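Local coordinates for exodeoxyribonuclease III (Neisseria meningitidis, PDB 2JC4), which probably degrades double-stranded DNA from the 3' end as a metal-dependent 3'-5' exonuclease of the AP endonuclease family in DNA repair, at residues T199-R204 against V234-R239; D146-P151 against L214-I219. All blocks are in the same frame, centred on the assembly; numbering follows the deposited sequence.

Contact 1. Residues T199-R204 against V234-R239; sequences TWFDYR and VDLETR. With NA (sodium ion), chain D.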
loop_
_atom_site.group_PDB
_atom_site.type_symbol
_atom_site.label_atom_id
_atom_site.label_comp_id
_atom_site.label_asym_id
_atom_site.label_seq_id
_atom_site.Cartn_x
_atom_site.Cartn_y
_atom_site.Cartn_z
ATOM N N THR A 199 11.084 -1.749 1.038
ATOM C CA THR A 199 10.241 -0.550 0.956
ATOM C C THR A 199 10.067 0.128 2.308
ATOM O O THR A 199 9.557 1.243 2.363
ATOM C CB THR A 199 8.835 -0.920 0.437
ATOM O OG1 THR A 199 8.219 -1.788 1.374
ATOM C CG2 THR A 199 8.919 -1.665 -0.946
ATOM N N TRP A 200 10.426 -0.575 3.400
ATOM C CA TRP A 200 10.370 -0.030 4.742
ATOM C C TRP A 200 11.724 -0.220 5.401
ATOM O O TRP A 200 12.331 -1.281 5.240
ATOM C CB TRP A 200 9.314 -0.753 5.594
ATOM C CG TRP A 200 9.379 -0.338 7.027
ATOM C CD1 TRP A 200 8.935 0.837 7.571
ATOM C CD2 TRP A 200 9.942 -1.095 8.101
ATOM N NE1 TRP A 200 9.195 0.852 8.913
ATOM C CE2 TRP A 200 9.814 -0.316 9.268
ATOM C CE3 TRP A 200 10.553 -2.362 8.184
ATOM C CZ2 TRP A 200 10.255 -0.762 10.529
ATOM C CZ3 TRP A 200 10.991 -2.819 9.433
ATOM C CH2 TRP A 200 10.838 -2.007 10.600
ATOM N N PHE A 201 12.212 0.823 6.068
ATOM C CA PHE A 201 13.463 0.760 6.813
ATOM C C PHE A 201 13.194 1.425 8.174
ATOM O O PHE A 201 12.745 2.572 8.238
ATOM C CB PHE A 201 14.579 1.527 6.074
ATOM C CG PHE A 201 14.798 1.098 4.630
ATOM C CD1 PHE A 201 13.936 1.567 3.599
ATOM C CD2 PHE A 201 15.880 0.273 4.299
ATOM C CE1 PHE A 201 14.147 1.172 2.269
ATOM C CE2 PHE A 201 16.106 -0.124 2.945
ATOM C CZ PHE A 201 15.249 0.336 1.951
ATOM N N ASP A 202 13.447 0.695 9.264
ATOM C CA ASP A 202 13.207 1.226 10.580
ATOM C C ASP A 202 14.011 2.531 10.777
ATOM O O ASP A 202 15.206 2.611 10.422
ATOM C CB ASP A 202 13.598 0.155 11.625
ATOM C CG ASP A 202 12.948 0.379 12.992
ATOM O OD1 ASP A 202 12.825 1.528 13.453
ATOM O OD2 ASP A 202 12.562 -0.633 13.617
ATOM N N TYR A 203 13.359 3.549 11.318
ATOM C CA TYR A 203 14.086 4.735 11.776
ATOM C C TYR A 203 15.143 4.372 12.823
ATOM O O TYR A 203 16.236 4.967 12.854
ATOM C CB TYR A 203 13.133 5.745 12.411
ATOM C CG TYR A 203 12.085 6.433 11.551
ATOM C CD1 TYR A 203 12.414 7.059 10.325
ATOM C CD2 TYR A 203 10.775 6.552 12.022
ATOM C CE1 TYR A 203 11.444 7.745 9.579
ATOM C CE2 TYR A 203 9.795 7.244 11.293
ATOM C CZ TYR A 203 10.140 7.828 10.074
ATOM O OH TYR A 203 9.161 8.489 9.397
ATOM N N ARG A 204 14.840 3.405 13.702
ATOM C CA ARG A 204 15.809 3.092 14.770
ATOM C C ARG A 204 17.042 2.400 14.205
ATOM O O ARG A 204 16.922 1.395 13.487
ATOM C CB ARG A 204 15.196 2.214 15.871
ATOM C CG ARG A 204 16.200 1.884 16.989
ATOM C CD ARG A 204 15.592 0.942 18.045
ATOM N NE ARG A 204 16.578 0.541 19.059
ATOM C CZ ARG A 204 17.068 1.346 20.004
ATOM N NH1 ARG A 204 16.684 2.622 20.079
ATOM N NH2 ARG A 204 17.958 0.881 20.873
ATOM N N VAL A 234 11.014 1.152 -6.559
ATOM C CA VAL A 234 10.892 1.698 -5.198
ATOM C C VAL A 234 11.568 3.073 -5.241
ATOM O O VAL A 234 12.735 3.184 -5.668
ATOM C CB VAL A 234 11.501 0.739 -4.119
ATOM C CG1 VAL A 234 11.341 1.312 -2.667
ATOM C CG2 VAL A 234 10.873 -0.673 -4.211
ATOM N N ASP A 235 10.846 4.107 -4.826
ATOM C CA ASP A 235 11.332 5.480 -4.862
ATOM C C ASP A 235 12.195 5.786 -3.650
ATOM O O ASP A 235 11.760 6.404 -2.680
ATOM C CB ASP A 235 10.138 6.454 -4.939
ATOM C CG ASP A 235 10.549 7.924 -4.976
ATOM O OD1 ASP A 235 11.748 8.265 -5.071
ATOM O OD2 ASP A 235 9.646 8.767 -4.877
ATOM N N LEU A 236 13.455 5.394 -3.729
ATOM C CA LEU A 236 14.402 5.662 -2.647
ATOM C C LEU A 236 14.910 7.110 -2.559
ATOM O O LEU A 236 15.494 7.507 -1.533
ATOM C CB LEU A 236 15.578 4.689 -2.742
ATOM C CG LEU A 236 15.195 3.221 -2.557
ATOM C CD1 LEU A 236 16.451 2.394 -2.509
ATOM C CD2 LEU A 236 14.362 2.933 -1.279
ATOM N N GLU A 237 14.746 7.888 -3.633
ATOM C CA GLU A 237 15.049 9.334 -3.560
ATOM C C GLU A 237 14.188 9.982 -2.480
ATOM O O GLU A 237 14.685 10.738 -1.634
ATOM C CB GLU A 237 14.786 10.023 -4.910
ATOM C CG GLU A 237 15.698 9.489 -6.008
ATOM C CD GLU A 237 15.413 10.097 -7.359
ATOM O OE1 GLU A 237 15.089 11.316 -7.417
ATOM O OE2 GLU A 237 15.532 9.339 -8.353
ATOM N N THR A 238 12.907 9.654 -2.487
ATOM C CA THR A 238 11.946 10.197 -1.536
ATOM C C THR A 238 12.284 9.687 -0.131
ATOM O O THR A 238 12.199 10.438 0.829
ATOM C CB THR A 238 10.500 9.846 -1.930
ATOM O OG1 THR A 238 10.184 10.521 -3.157
ATOM C CG2 THR A 238 9.486 10.322 -0.875
ATOM N N ARG A 239 12.664 8.406 -0.016
ATOM C CA ARG A 239 13.084 7.825 1.282
ATOM C C ARG A 239 14.407 8.443 1.816
ATOM O O ARG A 239 14.666 8.438 3.019
ATOM C CB ARG A 239 13.187 6.294 1.130
ATOM C CG ARG A 239 13.462 5.480 2.427
ATOM C CD ARG A 239 12.466 5.824 3.496
ATOM N NE ARG A 239 12.759 5.165 4.779
ATOM C CZ ARG A 239 13.584 5.645 5.705
ATOM N NH1 ARG A 239 14.318 6.755 5.475
ATOM N NH2 ARG A 239 13.709 4.973 6.855
HETATM NA NA NA D . 14.473 2.753 -7.075
HETATM O O HOH W 1 16.053 4.322 8.595
HETATM O O HOH W 2 13.691 0.373 -7.268
HETATM O O HOH W 3 15.078 5.064 -6.406
HETATM O O HOH W 4 16.470 1.961 -6.068
#
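Arg239 reaches from the short helix 236-239 to the backbone of Phe201, and its side chain lies obliquely against the Phe201 ring. From CB the chain leaves with CG anti to the backbone N (chi1 -173°) and bends at chi2. CG comes within 4.1 Å of Phe201 CD1, and NE sits 4.0 Å from the same ring atom while donating a weak hydrogen bond to Asp246 O. At the tip, NH2 donates to Phe201 O over 2.9 Å. The oxygen lies in the guanidinium plane, whereas NH2 stands above the carbonyl plane and the bond is bent (148° at the hydrogen). NH2 also donates a hydrogen bond to a water, which in turn donates to Asp202 O. Helix 236-239 directly follows edge strand 229-234 of one sheet of the DNase I-like fold; Asp235 is its N-cap, accepting from Thr238 N. Further along the same side of the Phe201 ring, CE1 meets Leu236 CD2 at 4.0 Å, and Phe208 packs edge-to-face on the same ring. Where the strand ends, Val234 CG2 touches Thr199 CG2 at 3.9 Å, the two side chains crossing at about a right angle. Val234 O binds a sodium ion at 2.3 Å, joined there by three waters.

Contact 2. Residues D146-P151 against L214-I219; sequences DFNIAP and LRIDHI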
loop_
_atom_site.group_PDB
_atom_site.type_symbol
_atom_site.label_atom_id
_atom_site.label_comp_id
_atom_site.label_asym_id
_atom_site.label_seq_id
_atom_site.Cartn_x
_atom_site.Cartn_y
_atom_site.Cartn_z
ATOM N N ASP A 146 0.305 -0.966 1.969
ATOM C CA ASP A 146 1.233 -1.496 2.939
ATOM C C ASP A 146 0.575 -2.752 3.436
ATOM O O ASP A 146 -0.464 -2.693 4.100
ATOM C CB ASP A 146 1.384 -0.479 4.053
ATOM C CG ASP A 146 2.306 -0.946 5.167
ATOM O OD1 ASP A 146 2.816 -2.098 5.126
ATOM O OD2 ASP A 146 2.523 -0.110 6.068
ATOM N N PHE A 147 1.149 -3.903 3.073
ATOM C CA PHE A 147 0.571 -5.182 3.427
ATOM C C PHE A 147 1.142 -5.652 4.758
ATOM O O PHE A 147 0.572 -6.538 5.352
ATOM C CB PHE A 147 0.817 -6.253 2.340
ATOM C CG PHE A 147 0.022 -6.030 1.098
ATOM C CD1 PHE A 147 0.443 -5.064 0.172
ATOM C CD2 PHE A 147 -1.150 -6.777 0.841
ATOM C CE1 PHE A 147 -0.293 -4.801 -0.981
ATOM C CE2 PHE A 147 -1.887 -6.530 -0.334
ATOM C CZ PHE A 147 -1.436 -5.542 -1.250
ATOM N N ASN A 148 2.226 -5.026 5.235
ATOM C CA ASN A 148 2.849 -5.461 6.493
ATOM C C ASN A 148 3.183 -6.945 6.476
ATOM O O ASN A 148 3.194 -7.599 7.500
ATOM C CB ASN A 148 1.945 -5.121 7.695
ATOM C CG ASN A 148 2.249 -3.758 8.268
ATOM O OD1 ASN A 148 3.422 -3.455 8.604
ATOM N ND2 ASN A 148 1.226 -2.917 8.382
ATOM N N ILE A 149 3.476 -7.446 5.273
ATOM C CA ILE A 149 3.914 -8.822 5.069
ATOM C C ILE A 149 5.002 -8.785 3.991
ATOM O O ILE A 149 4.838 -8.171 2.892
ATOM C CB ILE A 149 2.766 -9.785 4.639
ATOM C CG1 ILE A 149 1.676 -9.901 5.725
ATOM C CG2 ILE A 149 3.365 -11.217 4.253
ATOM C CD1 ILE A 149 0.434 -10.636 5.208
ATOM N N ALA A 150 6.098 -9.468 4.322
ATOM C CA ALA A 150 7.257 -9.645 3.464
ATOM C C ALA A 150 7.147 -11.043 2.843
ATOM O O ALA A 150 7.293 -12.052 3.533
ATOM C CB ALA A 150 8.522 -9.513 4.302
ATOM N N PRO A 151 6.824 -11.112 1.546
ATOM C CA PRO A 151 6.417 -12.398 0.960
ATOM C C PRO A 151 7.392 -13.579 1.042
ATOM O O PRO A 151 6.924 -14.716 1.152
ATOM C CB PRO A 151 6.140 -12.035 -0.504
ATOM C CG PRO A 151 5.659 -10.602 -0.429
ATOM C CD PRO A 151 6.686 -10.017 0.572
ATOM N N LEU A 214 12.576 -4.218 4.994
ATOM C CA LEU A 214 11.602 -5.224 4.556
ATOM C C LEU A 214 10.883 -4.728 3.275
ATOM O O LEU A 214 10.644 -3.528 3.102
ATOM C CB LEU A 214 10.571 -5.505 5.645
ATOM C CG LEU A 214 11.105 -5.795 7.069
ATOM C CD1 LEU A 214 9.900 -5.941 7.959
ATOM C CD2 LEU A 214 11.934 -7.049 7.105
ATOM N N ARG A 215 10.570 -5.658 2.382
ATOM C CA ARG A 215 9.633 -5.361 1.286
ATOM C C ARG A 215 8.227 -5.719 1.721
ATOM O O ARG A 215 7.817 -6.883 1.612
ATOM C CB ARG A 215 9.994 -6.094 -0.022
ATOM C CG ARG A 215 9.151 -5.656 -1.224
ATOM C CD ARG A 215 9.527 -6.422 -2.521
ATOM N NE ARG A 215 9.119 -7.830 -2.446
ATOM C CZ ARG A 215 8.093 -8.347 -3.137
ATOM N NH1 ARG A 215 7.394 -7.588 -3.966
ATOM N NH2 ARG A 215 7.789 -9.626 -3.019
ATOM N N ILE A 216 7.485 -4.718 2.191
ATOM C CA ILE A 216 6.111 -4.924 2.683
ATOM C C ILE A 216 5.060 -4.091 1.982
ATOM O O ILE A 216 3.851 -4.265 2.242
ATOM C CB ILE A 216 6.017 -4.700 4.223
ATOM C CG1 ILE A 216 6.525 -3.285 4.608
ATOM C CG2 ILE A 216 6.826 -5.844 4.976
ATOM C CD1 ILE A 216 6.406 -2.973 6.130
ATOM N N ASP A 217 5.501 -3.158 1.138
ATOM C CA ASP A 217 4.585 -2.382 0.322
ATOM C C ASP A 217 4.555 -2.935 -1.095
ATOM O O ASP A 217 5.620 -3.008 -1.783
ATOM C CB ASP A 217 5.036 -0.915 0.321
ATOM C CG ASP A 217 5.078 -0.334 1.723
ATOM O OD1 ASP A 217 4.024 0.144 2.153
ATOM O OD2 ASP A 217 6.172 -0.294 2.353
ATOM N N HIS A 218 3.355 -3.314 -1.549
ATOM C CA HIS A 218 3.256 -4.128 -2.797
ATOM C C HIS A 218 2.225 -3.568 -3.734
ATOM O O HIS A 218 1.361 -2.807 -3.312
ATOM C CB HIS A 218 2.889 -5.593 -2.478
ATOM C CG HIS A 218 3.792 -6.240 -1.467
ATOM N ND1 HIS A 218 5.145 -6.348 -1.656
ATOM C CD2 HIS A 218 3.539 -6.744 -0.230
ATOM C CE1 HIS A 218 5.692 -6.926 -0.592
ATOM N NE2 HIS A 218 4.734 -7.182 0.287
ATOM N N ILE A 219 2.277 -3.991 -5.003
ATOM C CA ILE A 219 1.248 -3.602 -5.980
ATOM C C ILE A 219 0.813 -4.898 -6.669
ATOM O O ILE A 219 1.605 -5.517 -7.361
ATOM C CB ILE A 219 1.781 -2.579 -7.013
ATOM C CG1 ILE A 219 2.217 -1.276 -6.298
ATOM C CG2 ILE A 219 0.667 -2.217 -8.037
ATOM C CD1 ILE A 219 2.909 -0.289 -7.187
#
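The loop after strand 141-144 carries Asp146 and Asn148, predicted members of the active site, and runs beside strand 217-221, where Asp146 and Asp217 form an antiparallel non-hydrogen-bonded pair. Their side chains cross obliquely, carboxylate planes 46° apart, and Asp146 OD1 lies 3.9 Å from Asp217 OD1, a proximity of like charges; Asn7 ND2 holds Asp146 OD2 and His247 ND1 holds Asp217 OD2. Asp146 OD1 accepts from Asn148 N, an Asx turn. Phe147 N donates to Ile216 O at 2.8 Å, nearly along the C=O axis, and Asn148 N adds a weak bond. Ile216 CG1 stands between its backbone N and carbonyl carbon (chi1 56°); CD1 lies near Asp146 OD1 and Asn148 OD1, and CG2 is 3.6 Å from Ile149 C. His218 NE2 reaches Ile149 O, 2.8 Å away and in the imidazole plane, in a nearly straight bond (168°) that fixes the ring's rotation. Phe147 CD1 approaches that ring's edge, 3.5 Å from His218 CD2, while Pro151 meets it tip to tip, CD 3.4 Å from His218 CE1. His218 CE1 also lies over the centre of the Arg215 guanidinium, which salt-bridges Asp155 and Asp186. Helix 170-180 packs on Phe147, Ile149 and Pro151, strand 99-105 on Asp146, and strand 250-254 on Asp217.

In the fold
Contacts 1 and 2, with centres about 13 Å apart, meet through Thr199 and Trp200 against residues 214-217. Thr199 OG1 lies 2.7 Å from Asp217 OD2, a probable hydrogen bond, which joins His247 on that oxygen; residues 199-204 so provide a second partner for Asp217, a residue predicted to be important for activity. Thr199 N is 2.8 Å from Leu214 O, and a classic beta bulge sets Thr199 and Trp200 both opposite Leu214. Trp200 CB packs 3.7 Å from Ile216 CD1. On the metal side, Tyr203 hydrogen-bonds Asn9, which with Glu34 binds magnesium; the side chains of Tyr203 and Asp146 lie about 6 and 7 Å from that ion.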